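Heme oxygenase 1 (Synechocystis sp., PDB 1WE1) binds heme and probably opens its ring with molecular oxygen and reducing equivalents, yielding biliverdin IXalpha, carbon monoxide and free iron. Local coordinates at residues S2-L5 / A6-R10; P179-Q182 / A183-E186; D83-Y87 / Y88-W92. One frame throughout, in Å; residues are numbered along the deposited sequence.

Contact 1: residues S2-L5 / A6-R10; sequences SVNL and ASQLR. With HEM (protoporphyrin IX containing Fe), chain H.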
ATOM      1  N   SER A   2      22.063   7.775  11.746  1.00 74.29           N
ATOM      2  CA  SER A   2      23.396   7.874  11.091  1.00 75.09           C
ATOM      3  C   SER A   2      23.368   8.722   9.816  1.00 76.08           C
ATOM      4  O   SER A   2      24.356   9.398   9.505  1.00 77.19           O
ATOM      5  CB  SER A   2      23.922   6.479  10.777  1.00 73.70           C
ATOM      6  N   VAL A   3      22.245   8.700   9.090  1.00 75.72           N
ATOM      7  CA  VAL A   3      22.118   9.457   7.838  1.00 74.83           C
ATOM      8  C   VAL A   3      20.866  10.335   7.672  1.00 74.16           C
ATOM      9  O   VAL A   3      20.896  11.298   6.907  1.00 75.14           O
ATOM     10  CB  VAL A   3      22.219   8.507   6.619  1.00 75.46           C
ATOM     11  CG1 VAL A   3      22.044   9.278   5.315  1.00 76.26           C
ATOM     12  CG2 VAL A   3      23.564   7.808   6.631  1.00 75.65           C
ATOM     13  N   ASN A   4      19.777  10.004   8.366  1.00 72.55           N
ATOM     14  CA  ASN A   4      18.520  10.774   8.299  1.00 72.25           C
ATOM     15  C   ASN A   4      17.675  10.541   7.019  1.00 70.64           C
ATOM     16  O   ASN A   4      17.129  11.474   6.419  1.00 68.74           O
ATOM     17  CB  ASN A   4      18.817  12.281   8.538  1.00 72.15           C
ATOM     18  CG  ASN A   4      18.633  13.153   7.294  1.00 74.48           C
ATOM     19  OD1 ASN A   4      19.234  12.912   6.243  1.00 74.55           O
ATOM     20  ND2 ASN A   4      17.801  14.183   7.420  1.00 74.38           N
ATOM     21  N   LEU A   5      17.535   9.274   6.634  1.00 69.38           N
ATOM     22  CA  LEU A   5      16.776   8.932   5.435  1.00 68.50           C
ATOM     23  C   LEU A   5      15.311   9.385   5.488  1.00 66.71           C
ATOM     24  O   LEU A   5      14.695   9.629   4.451  1.00 66.82           O
ATOM     25  CB  LEU A   5      16.867   7.418   5.150  1.00 67.14           C
ATOM     26  CG  LEU A   5      16.290   6.381   6.113  1.00 66.58           C
ATOM     27  CD1 LEU A   5      14.783   6.481   6.123  1.00 68.03           C
ATOM     28  CD2 LEU A   5      16.692   4.991   5.670  1.00 64.23           C
ATOM     29  N   ALA A   6      14.762   9.513   6.691  1.00 64.26           N
ATOM     30  CA  ALA A   6      13.377   9.939   6.849  1.00 62.20           C
ATOM     31  C   ALA A   6      13.040  11.137   5.961  1.00 61.05           C
ATOM     32  O   ALA A   6      12.013  11.151   5.278  1.00 61.96           O
ATOM     33  CB  ALA A   6      13.096  10.275   8.306  1.00 61.13           C
ATOM     34  N   SER A   7      13.909  12.140   5.968  1.00 59.29           N
ATOM     35  CA  SER A   7      13.688  13.332   5.157  1.00 57.23           C
ATOM     36  C   SER A   7      14.109  13.110   3.713  1.00 54.90           C
ATOM     37  O   SER A   7      13.586  13.748   2.796  1.00 53.29           O
ATOM     38  CB  SER A   7      14.450  14.517   5.751  1.00 57.95           C
ATOM     39  OG  SER A   7      13.914  14.847   7.022  1.00 59.60           O
ATOM     40  N   GLN A   8      15.058  12.203   3.516  1.00 53.01           N
ATOM     41  CA  GLN A   8      15.528  11.895   2.180  1.00 52.50           C
ATOM     42  C   GLN A   8      14.443  11.136   1.412  1.00 51.18           C
ATOM     43  O   GLN A   8      14.224  11.383   0.232  1.00 49.01           O
ATOM     44  CB  GLN A   8      16.832  11.094   2.257  1.00 52.84           C
ATOM     45  CG  GLN A   8      17.988  11.924   2.825  1.00 53.42           C
ATOM     46  CD  GLN A   8      19.325  11.213   2.748  1.00 54.27           C
ATOM     47  OE1 GLN A   8      19.757  10.789   1.672  1.00 53.57           O
ATOM     48  NE2 GLN A   8      19.995  11.081   3.892  1.00 52.21           N
ATOM     49  N   LEU A   9      13.752  10.222   2.083  1.00 50.89           N
ATOM     50  CA  LEU A   9      12.677   9.486   1.425  1.00 51.26           C
ATOM     51  C   LEU A   9      11.531  10.449   1.149  1.00 51.98           C
ATOM     52  O   LEU A   9      11.005  10.487   0.042  1.00 50.42           O
ATOM     53  CB  LEU A   9      12.186   8.327   2.298  1.00 48.61           C
ATOM     54  CG  LEU A   9      13.044   7.067   2.159  1.00 47.11           C
ATOM     55  CD1 LEU A   9      12.701   6.082   3.246  1.00 46.66           C
ATOM     56  CD2 LEU A   9      12.843   6.462   0.791  1.00 44.70           C
ATOM     57  N   ARG A  10      11.172  11.251   2.147  1.00 53.32           N
ATOM     58  CA  ARG A  10      10.082  12.196   1.975  1.00 55.90           C
ATOM     59  C   ARG A  10      10.321  13.175   0.832  1.00 56.14           C
ATOM     60  O   ARG A  10       9.459  13.364  -0.021  1.00 57.67           O
ATOM     61  CB  ARG A  10       9.813  12.971   3.271  1.00 57.71           C
ATOM     62  CG  ARG A  10       8.642  13.957   3.146  1.00 60.69           C
ATOM     63  CD  ARG A  10       8.301  14.643   4.458  1.00 64.15           C
ATOM     64  NE  ARG A  10       7.345  15.737   4.267  1.00 68.08           N
ATOM     65  CZ  ARG A  10       6.046  15.577   4.025  1.00 70.43           C
ATOM     66  NH1 ARG A  10       5.521  14.361   3.945  1.00 71.92           N
ATOM     67  NH2 ARG A  10       5.261  16.638   3.864  1.00 70.09           N
TER
HETATM   68  CHA HEM H 300       1.942  10.736   2.466  1.00 50.55           C
HETATM   69  CHB HEM H 300       2.549   6.623  -0.007  1.00 46.77           C
HETATM   70  CHC HEM H 300      -1.167   7.966  -2.826  1.00 48.70           C
HETATM   71  CHD HEM H 300      -2.533  11.054   0.582  1.00 51.06           C
HETATM   72  C1A HEM H 300       2.552   9.561   1.975  1.00 48.65           C
HETATM   73  C2A HEM H 300       3.829   9.007   2.396  1.00 48.54           C
HETATM   74  C3A HEM H 300       4.023   7.870   1.661  1.00 48.00           C
HETATM   75  C4A HEM H 300       2.816   7.702   0.839  1.00 47.97           C
HETATM   76  CMA HEM H 300       5.194   6.935   1.670  1.00 44.47           C
HETATM   77  CAA HEM H 300       4.726   9.563   3.491  1.00 46.32           C
HETATM   78  CBA HEM H 300       5.557  10.810   3.103  1.00 46.58           C
HETATM   79  CGA HEM H 300       6.401  11.298   4.132  1.00 47.74           C
HETATM   80  O1A HEM H 300       7.652  10.983   4.032  1.00 46.01           O
HETATM   81  O2A HEM H 300       5.994  11.982   5.092  1.00 47.50           O
HETATM   82  C1B HEM H 300       1.597   6.637  -1.040  1.00 46.77           C
HETATM   83  C2B HEM H 300       1.537   5.666  -2.131  1.00 46.22           C
HETATM   84  C3B HEM H 300       0.456   6.007  -2.892  1.00 47.44           C
HETATM   85  C4B HEM H 300      -0.086   7.231  -2.305  1.00 46.89           C
HETATM   86  CMB HEM H 300       2.497   4.516  -2.303  1.00 44.17           C
HETATM   87  CAB HEM H 300      -0.149   5.280  -4.076  1.00 45.90           C
HETATM   88  CBB HEM H 300       0.776   5.203  -5.320  1.00 47.21           C
HETATM   89  C1C HEM H 300      -1.923   8.865  -2.116  1.00 49.09           C
HETATM   90  C2C HEM H 300      -3.247   9.344  -2.486  1.00 51.87           C
HETATM   91  C3C HEM H 300      -3.499  10.372  -1.651  1.00 52.66           C
HETATM   92  C4C HEM H 300      -2.509  10.323  -0.598  1.00 50.91           C
HETATM   93  CMC HEM H 300      -4.103   8.758  -3.592  1.00 48.94           C
HETATM   94  CAC HEM H 300      -4.604  11.422  -1.783  1.00 52.37           C
HETATM   95  CBC HEM H 300      -5.895  10.966  -1.045  1.00 54.90           C
HETATM   96  C1D HEM H 300      -1.425  11.246   1.443  1.00 53.11           C
HETATM   97  C2D HEM H 300      -1.401  12.200   2.550  1.00 52.48           C
HETATM   98  C3D HEM H 300      -0.167  12.079   3.105  1.00 53.72           C
HETATM   99  C4D HEM H 300       0.585  11.089   2.294  1.00 50.68           C
HETATM  100  CMD HEM H 300      -2.556  13.084   2.894  1.00 50.54           C
HETATM  101  CAD HEM H 300       0.430  12.773   4.306  1.00 56.87           C
HETATM  102  CBD HEM H 300       1.295  14.049   3.903  1.00 62.38           C
HETATM  103  CGD HEM H 300       2.083  14.542   4.970  1.00 67.00           C
HETATM  104  O1D HEM H 300       2.720  13.727   5.738  1.00 70.02           O
HETATM  105  O2D HEM H 300       2.174  15.786   5.177  1.00 67.47           O
HETATM  106  NA  HEM H 300       1.963   8.769   1.017  1.00 49.14           N
HETATM  107  NB  HEM H 300       0.599   7.579  -1.151  1.00 46.81           N
HETATM  108  NC  HEM H 300      -1.498   9.453  -0.912  1.00 50.37           N
HETATM  109  ND  HEM H 300      -0.216  10.560   1.343  1.00 50.15           N
HETATM  110 FE   HEM H 300       0.224   9.107   0.077  1.00 47.18          FE
HETATM  111  O   HOH W   1      -0.529   7.944   1.228  1.00 47.27           O
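Leu-5 and Leu-9 form the tight side of this first helical turn. Their side chains lie next to each other and point the same way, with Leu-5 CD1 3.6 Å from Leu-9 CD1. The Leu-5 branch starts from an uncommon torsion, CG set between the backbone N and the carbonyl carbon (chi1 64°), which folds CD1 back to within 3.1 Å of Ala-6 N. The backbone is just as close-knit here: Leu-9 N gives a short, straight bond of 2.6 Å to Leu-5 O. Met-175 of helix 164-176 packs on both leucines, and Val-189 and Ala-192 of helix 182-205 close in on Leu-9, so this flank is buried.

The motif is a helix N-terminus, with Asn-4 at the N-cap. The asparagine side chain does not cap, however; Ser-7 N makes a weak bond of 3.3 Å to the backbone Asn-4 O instead. The Asn-4 amide turns to Gln-8, one turn on. Gln-8 reaches back as an extended chain beyond CG, and its NE2 donates to Asn-4 OD1 at 3.1 Å (156° at the hydrogen), the two amide planes being 36° apart. The same NE2 makes a weak, poorly angled bond to Val-3 O, 3.2 Å long, and another weak one to Gln-182 OE1.

This polar side is much looser. Asn-4 and Ser-7 are exposed, and ND2 of the first comes only to 3.8 Å from CB of the second. Further along the helix, Arg-10 leaves the turn altogether and stretches from CG to NE toward the heme. Its NH1 donates to propionate oxygen O2A at 2.7 Å, near the guanidinium plane, while NH2 makes a weak bond to O2D of the other propionate. This heme-binding arginine shares the task with Lys-168, Tyr-125 and Arg-172.

Contact 2: residues P179-Q182 / A183-E186; sequences PIDQ and ATAE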
ATOM      1  N   PRO A 179      21.613   2.112  10.927  1.00 68.68           N
ATOM      2  CA  PRO A 179      23.049   1.915  10.703  1.00 68.17           C
ATOM      3  C   PRO A 179      23.415   1.730   9.228  1.00 67.83           C
ATOM      4  O   PRO A 179      23.861   0.655   8.821  1.00 67.28           O
ATOM      5  CB  PRO A 179      23.355   0.673  11.536  1.00 67.86           C
ATOM      6  CG  PRO A 179      22.078  -0.108  11.450  1.00 68.13           C
ATOM      7  CD  PRO A 179      21.031   0.961  11.643  1.00 68.87           C
ATOM      8  N   ILE A 180      23.235   2.775   8.429  1.00 68.03           N
ATOM      9  CA  ILE A 180      23.548   2.690   7.007  1.00 70.36           C
ATOM     10  C   ILE A 180      24.352   3.893   6.520  1.00 71.73           C
ATOM     11  O   ILE A 180      24.306   4.963   7.130  1.00 71.54           O
ATOM     12  CB  ILE A 180      22.258   2.594   6.146  1.00 70.10           C
ATOM     13  CG1 ILE A 180      21.448   3.891   6.263  1.00 69.12           C
ATOM     14  CG2 ILE A 180      21.423   1.401   6.594  1.00 70.80           C
ATOM     15  CD1 ILE A 180      20.268   3.971   5.323  1.00 66.54           C
ATOM     16  N   ASP A 181      25.084   3.711   5.421  1.00 73.25           N
ATOM     17  CA  ASP A 181      25.878   4.795   4.851  1.00 74.90           C
ATOM     18  C   ASP A 181      25.104   5.502   3.738  1.00 74.46           C
ATOM     19  O   ASP A 181      24.388   4.869   2.966  1.00 73.75           O
ATOM     20  CB  ASP A 181      27.223   4.271   4.312  1.00 78.02           C
ATOM     21  CG  ASP A 181      27.064   3.300   3.146  1.00 80.96           C
ATOM     22  OD1 ASP A 181      26.342   3.630   2.183  1.00 83.94           O
ATOM     23  OD2 ASP A 181      27.679   2.209   3.183  1.00 82.18           O
ATOM     24  N   GLN A 182      25.251   6.820   3.672  1.00 73.69           N
ATOM     25  CA  GLN A 182      24.570   7.629   2.672  1.00 73.47           C
ATOM     26  C   GLN A 182      24.487   6.987   1.286  1.00 72.74           C
ATOM     27  O   GLN A 182      23.534   7.233   0.542  1.00 71.96           O
ATOM     28  CB  GLN A 182      25.251   8.993   2.569  1.00 74.11           C
ATOM     29  CG  GLN A 182      24.369  10.131   3.013  1.00 74.39           C
ATOM     30  CD  GLN A 182      23.228  10.371   2.057  1.00 75.17           C
ATOM     31  OE1 GLN A 182      22.252  11.035   2.397  1.00 76.05           O
ATOM     32  NE2 GLN A 182      23.348   9.840   0.844  1.00 74.08           N
ATOM     33  N   ALA A 183      25.481   6.170   0.943  1.00 71.70           N
ATOM     34  CA  ALA A 183      25.505   5.503  -0.359  1.00 71.61           C
ATOM     35  C   ALA A 183      24.302   4.574  -0.527  1.00 72.14           C
ATOM     36  O   ALA A 183      23.587   4.635  -1.530  1.00 71.73           O
ATOM     37  CB  ALA A 183      26.796   4.713  -0.519  1.00 70.43           C
ATOM     38  N   THR A 184      24.083   3.713   0.462  1.00 71.63           N
ATOM     39  CA  THR A 184      22.966   2.785   0.421  1.00 71.49           C
ATOM     40  C   THR A 184      21.653   3.536   0.675  1.00 71.20           C
ATOM     41  O   THR A 184      20.631   3.250   0.048  1.00 70.37           O
ATOM     42  CB  THR A 184      23.146   1.652   1.467  1.00 71.87           C
ATOM     43  OG1 THR A 184      23.184   2.208   2.783  1.00 71.73           O
ATOM     44  CG2 THR A 184      24.448   0.891   1.212  1.00 72.13           C
ATOM     45  N   ALA A 185      21.688   4.505   1.585  1.00 69.59           N
ATOM     46  CA  ALA A 185      20.499   5.293   1.896  1.00 68.21           C
ATOM     47  C   ALA A 185      19.928   5.856   0.603  1.00 67.13           C
ATOM     48  O   ALA A 185      18.746   6.194   0.523  1.00 66.88           O
ATOM     49  CB  ALA A 185      20.851   6.430   2.846  1.00 68.06           C
ATOM     50  N   GLU A 186      20.771   5.952  -0.413  1.00 65.02           N
ATOM     51  CA  GLU A 186      20.324   6.468  -1.689  1.00 64.14           C
ATOM     52  C   GLU A 186      19.753   5.357  -2.566  1.00 61.80           C
ATOM     53  O   GLU A 186      18.930   5.616  -3.439  1.00 61.31           O
ATOM     54  CB  GLU A 186      21.472   7.209  -2.383  1.00 65.82           C
ATOM     55  CG  GLU A 186      21.802   8.540  -1.693  1.00 69.28           C
ATOM     56  CD  GLU A 186      22.896   9.349  -2.387  1.00 71.07           C
ATOM     57  OE1 GLU A 186      23.059  10.541  -2.034  1.00 70.97           O
ATOM     58  OE2 GLU A 186      23.596   8.805  -3.270  1.00 71.29           O
TER
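Asp-181 and Thr-184 make a local capping contact at the surface, where the loop after helix 164-176 turns into helix 182-205. Asp-181 is the N-cap: its CG stands between its own backbone N and carbonyl carbon (chi1 64°), which swings OD1 over the first turn to accept from Thr-184 N at 2.8 Å, with 157° at the hydrogen. The Asp-181 backbone carbonyl is gripped as well. Ala-185 N reaches O at 3.1 Å in a nearly straight bond, and Thr-184 OG1 donates to the same O at 2.9 Å, in the carbonyl plane and on a lone pair. The carboxylate sits where the helix presents its first N-H groups, a placement likely to suit its negative charge.

Beside the cap, Ile-180 and Ala-185 add a hydrophobic staple, the apolar residue before the N-cap closing on the residue four places after the cap. Ile-180 CD1 comes over Ala-185 CB at 3.5 Å, and Ile-180 also touches Ile-65.

On the flank Gln-182 bends at chi2 and lays its amide near the extended Glu-186. NE2 makes a weak bond of 3.0 Å to OE1, the amide and carboxylate planes standing 80° apart. Glu-186 CG comes to 3.2 Å from the same NE2; Glu-186 itself is exposed.

Contact 3: residues D83-Y87 / Y88-W92; sequences DLQFY and YGSNW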
ATOM      1  N   ASP A  83     -11.236  -7.519   4.523  1.00 46.92           N
ATOM      2  CA  ASP A  83     -11.845  -6.789   3.425  1.00 46.23           C
ATOM      3  C   ASP A  83     -12.224  -7.701   2.252  1.00 44.47           C
ATOM      4  O   ASP A  83     -13.238  -7.479   1.611  1.00 43.65           O
ATOM      5  CB  ASP A  83     -10.908  -5.670   2.958  1.00 48.36           C
ATOM      6  CG  ASP A  83     -10.878  -4.489   3.927  1.00 50.59           C
ATOM      7  OD1 ASP A  83     -10.124  -3.521   3.670  1.00 53.27           O
ATOM      8  OD2 ASP A  83     -11.609  -4.518   4.943  1.00 49.58           O
ATOM      9  N   LEU A  84     -11.414  -8.717   1.971  1.00 43.30           N
ATOM     10  CA  LEU A  84     -11.710  -9.645   0.882  1.00 44.37           C
ATOM     11  C   LEU A  84     -12.996 -10.403   1.215  1.00 44.63           C
ATOM     12  O   LEU A  84     -13.838 -10.665   0.346  1.00 41.21           O
ATOM     13  CB  LEU A  84     -10.543 -10.633   0.682  1.00 44.07           C
ATOM     14  CG  LEU A  84      -9.252 -10.028   0.094  1.00 46.57           C
ATOM     15  CD1 LEU A  84      -8.030 -10.916   0.364  1.00 42.47           C
ATOM     16  CD2 LEU A  84      -9.453  -9.802  -1.400  1.00 44.40           C
ATOM     17  N   GLN A  85     -13.129 -10.758   2.486  1.00 45.91           N
ATOM     18  CA  GLN A  85     -14.303 -11.465   2.971  1.00 48.96           C
ATOM     19  C   GLN A  85     -15.541 -10.630   2.648  1.00 48.98           C
ATOM     20  O   GLN A  85     -16.547 -11.148   2.169  1.00 50.91           O
ATOM     21  CB  GLN A  85     -14.195 -11.660   4.486  1.00 51.16           C
ATOM     22  CG  GLN A  85     -15.461 -12.182   5.146  1.00 53.65           C
ATOM     23  CD  GLN A  85     -15.446 -13.678   5.334  1.00 55.22           C
ATOM     24  OE1 GLN A  85     -15.536 -14.439   4.374  1.00 57.23           O
ATOM     25  NE2 GLN A  85     -15.324 -14.113   6.583  1.00 58.53           N
ATOM     26  N   PHE A  86     -15.450  -9.331   2.909  1.00 47.10           N
ATOM     27  CA  PHE A  86     -16.541  -8.407   2.663  1.00 46.05           C
ATOM     28  C   PHE A  86     -16.861  -8.203   1.170  1.00 46.49           C
ATOM     29  O   PHE A  86     -18.031  -8.211   0.772  1.00 48.98           O
ATOM     30  CB  PHE A  86     -16.224  -7.056   3.315  1.00 44.90           C
ATOM     31  CG  PHE A  86     -17.223  -5.983   2.991  1.00 44.14           C
ATOM     32  CD1 PHE A  86     -18.448  -5.930   3.654  1.00 44.70           C
ATOM     33  CD2 PHE A  86     -16.968  -5.069   1.975  1.00 41.60           C
ATOM     34  CE1 PHE A  86     -19.416  -4.981   3.305  1.00 43.69           C
ATOM     35  CE2 PHE A  86     -17.921  -4.119   1.617  1.00 44.04           C
ATOM     36  CZ  PHE A  86     -19.154  -4.077   2.285  1.00 44.20           C
ATOM     37  N   TYR A  87     -15.834  -8.019   0.346  1.00 44.68           N
ATOM     38  CA  TYR A  87     -16.039  -7.804  -1.081  1.00 41.34           C
ATOM     39  C   TYR A  87     -16.295  -9.074  -1.878  1.00 43.52           C
ATOM     40  O   TYR A  87     -16.976  -9.037  -2.901  1.00 43.92           O
ATOM     41  CB  TYR A  87     -14.838  -7.071  -1.672  1.00 38.10           C
ATOM     42  CG  TYR A  87     -14.734  -5.653  -1.198  1.00 35.95           C
ATOM     43  CD1 TYR A  87     -13.805  -5.286  -0.235  1.00 35.40           C
ATOM     44  CD2 TYR A  87     -15.612  -4.691  -1.664  1.00 35.04           C
ATOM     45  CE1 TYR A  87     -13.759  -3.991   0.253  1.00 36.52           C
ATOM     46  CE2 TYR A  87     -15.582  -3.399  -1.185  1.00 36.23           C
ATOM     47  CZ  TYR A  87     -14.652  -3.048  -0.225  1.00 37.43           C
ATOM     48  OH  TYR A  87     -14.621  -1.749   0.243  1.00 36.23           O
ATOM     49  N   TYR A  88     -15.750 -10.194  -1.412  1.00 44.28           N
ATOM     50  CA  TYR A  88     -15.911 -11.467  -2.105  1.00 45.34           C
ATOM     51  C   TYR A  88     -16.809 -12.459  -1.392  1.00 45.73           C
ATOM     52  O   TYR A  88     -17.404 -13.331  -2.034  1.00 47.21           O
ATOM     53  CB  TYR A  88     -14.548 -12.123  -2.328  1.00 44.58           C
ATOM     54  CG  TYR A  88     -13.760 -11.497  -3.447  1.00 46.18           C
ATOM     55  CD1 TYR A  88     -14.090 -11.742  -4.786  1.00 45.52           C
ATOM     56  CD2 TYR A  88     -12.698 -10.644  -3.173  1.00 44.78           C
ATOM     57  CE1 TYR A  88     -13.378 -11.148  -5.817  1.00 45.79           C
ATOM     58  CE2 TYR A  88     -11.984 -10.049  -4.191  1.00 45.87           C
ATOM     59  CZ  TYR A  88     -12.324 -10.299  -5.508  1.00 46.11           C
ATOM     60  OH  TYR A  88     -11.615  -9.671  -6.501  1.00 46.11           O
ATOM     61  N   GLY A  89     -16.888 -12.352  -0.073  1.00 44.39           N
ATOM     62  CA  GLY A  89     -17.720 -13.273   0.675  1.00 44.87           C
ATOM     63  C   GLY A  89     -16.943 -14.476   1.166  1.00 46.91           C
ATOM     64  O   GLY A  89     -15.751 -14.614   0.894  1.00 48.22           O
ATOM     65  N   SER A  90     -17.631 -15.361   1.880  1.00 46.69           N
ATOM     66  CA  SER A  90     -17.028 -16.555   2.453  1.00 46.41           C
ATOM     67  C   SER A  90     -16.111 -17.383   1.566  1.00 45.60           C
ATOM     68  O   SER A  90     -15.154 -17.969   2.063  1.00 46.42           O
ATOM     69  CB  SER A  90     -18.118 -17.455   3.030  1.00 47.31           C
ATOM     70  OG  SER A  90     -18.738 -16.824   4.136  1.00 50.45           O
ATOM     71  N   ASN A  91     -16.391 -17.462   0.270  1.00 42.65           N
ATOM     72  CA  ASN A  91     -15.521 -18.249  -0.586  1.00 41.00           C
ATOM     73  C   ASN A  91     -14.374 -17.404  -1.156  1.00 40.50           C
ATOM     74  O   ASN A  91     -13.803 -17.769  -2.193  1.00 39.36           O
ATOM     75  CB  ASN A  91     -16.309 -18.868  -1.755  1.00 43.46           C
ATOM     76  CG  ASN A  91     -17.478 -19.731  -1.304  1.00 44.55           C
ATOM     77  OD1 ASN A  91     -17.416 -20.419  -0.285  1.00 47.91           O
ATOM     78  ND2 ASN A  91     -18.549 -19.713  -2.083  1.00 44.66           N
ATOM     79  N   TRP A  92     -14.017 -16.303  -0.489  1.00 38.01           N
ATOM     80  CA  TRP A  92     -12.956 -15.436  -1.010  1.00 39.49           C
ATOM     81  C   TRP A  92     -11.615 -16.094  -1.313  1.00 39.15           C
ATOM     82  O   TRP A  92     -10.955 -15.696  -2.266  1.00 38.86           O
ATOM     83  CB  TRP A  92     -12.720 -14.202  -0.116  1.00 40.27           C
ATOM     84  CG  TRP A  92     -12.062 -14.457   1.225  1.00 41.35           C
ATOM     85  CD1 TRP A  92     -12.690 -14.737   2.405  1.00 41.59           C
ATOM     86  CD2 TRP A  92     -10.655 -14.438   1.512  1.00 42.64           C
ATOM     87  NE1 TRP A  92     -11.764 -14.892   3.412  1.00 44.39           N
ATOM     88  CE2 TRP A  92     -10.507 -14.716   2.894  1.00 43.99           C
ATOM     89  CE3 TRP A  92      -9.504 -14.217   0.737  1.00 42.57           C
ATOM     90  CZ2 TRP A  92      -9.250 -14.779   3.525  1.00 43.97           C
ATOM     91  CZ3 TRP A  92      -8.246 -14.282   1.368  1.00 45.39           C
ATOM     92  CH2 TRP A  92      -8.136 -14.562   2.748  1.00 43.68           C
TER
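Leu-84 sits between Tyr-88 and Trp-92, the apolar centre of a helix C-terminus in which helix 77-88 stops at a glycine and a type I turn, Gly-89 to Trp-92, folds the chain back. Leu-84 CB lies 3.5 Å above one face of the indole, offset toward the rim, and CD1 comes to 3.5 Å from Trp-92 CZ3. The other branch, CD2, goes to the tyrosine and meets CE2 of Tyr-88 at 3.8 Å, the two side chains running alongside and pointing the same way. Trp-92 can fold over the helix like this because its CG stands between the backbone N and the carbonyl carbon (chi1 71°). With an alanine in place of Trp-92, Leu-84 CB and CD1 are likely to lose their indole partner and a gap to open between the returning turn and the last turn of the helix. Val-43 and Tyr-47 of helix 36-59 and Val-96 pack on the leucine from outside this pair of segments.

Next outward comes the backbone. Tyr-88 N closes the last helical turn on Leu-84 O at 2.6 Å, and that same oxygen lies at the edge of the tyrosine ring. Gly-89 then leaves helical geometry with phi 93°, where any CB would jam against the Tyr-88 carbonyl oxygen.

At the polar rim Gln-85, bent at chi2, brings its amide up to the CD1 side of the indole, the two planes 86° apart. OE1 stands 3.5 Å from Trp-92 CD1 and 3.2 Å from Ser-90 CA. The turn itself is held by the bond from Trp-92 N to Gly-89 O at 2.8 Å, and this carbonyl oxygen lies in the indole plane, at the edge of the ring.

From the N terminus the chain passes first through contact 1, where the opening loop enters helix 5-12, then contact 3, where helix 77-88 ends and turns toward helix 92-95, and last contact 2, where helix 182-205 starts. Each is one unbroken piece of chain, so the three follow in series; none nests in or crosses another. Contacts 1 and 2 nevertheless meet in space, their centres about 9 Å apart: Val-3 and Leu-5 pack against Ile-180, and Val-3 against Gln-182, bringing two helix starts together. Contact 3 lies across the chain's centre, its nearest atoms about 24 Å from contact 1 and 31 Å from contact 2.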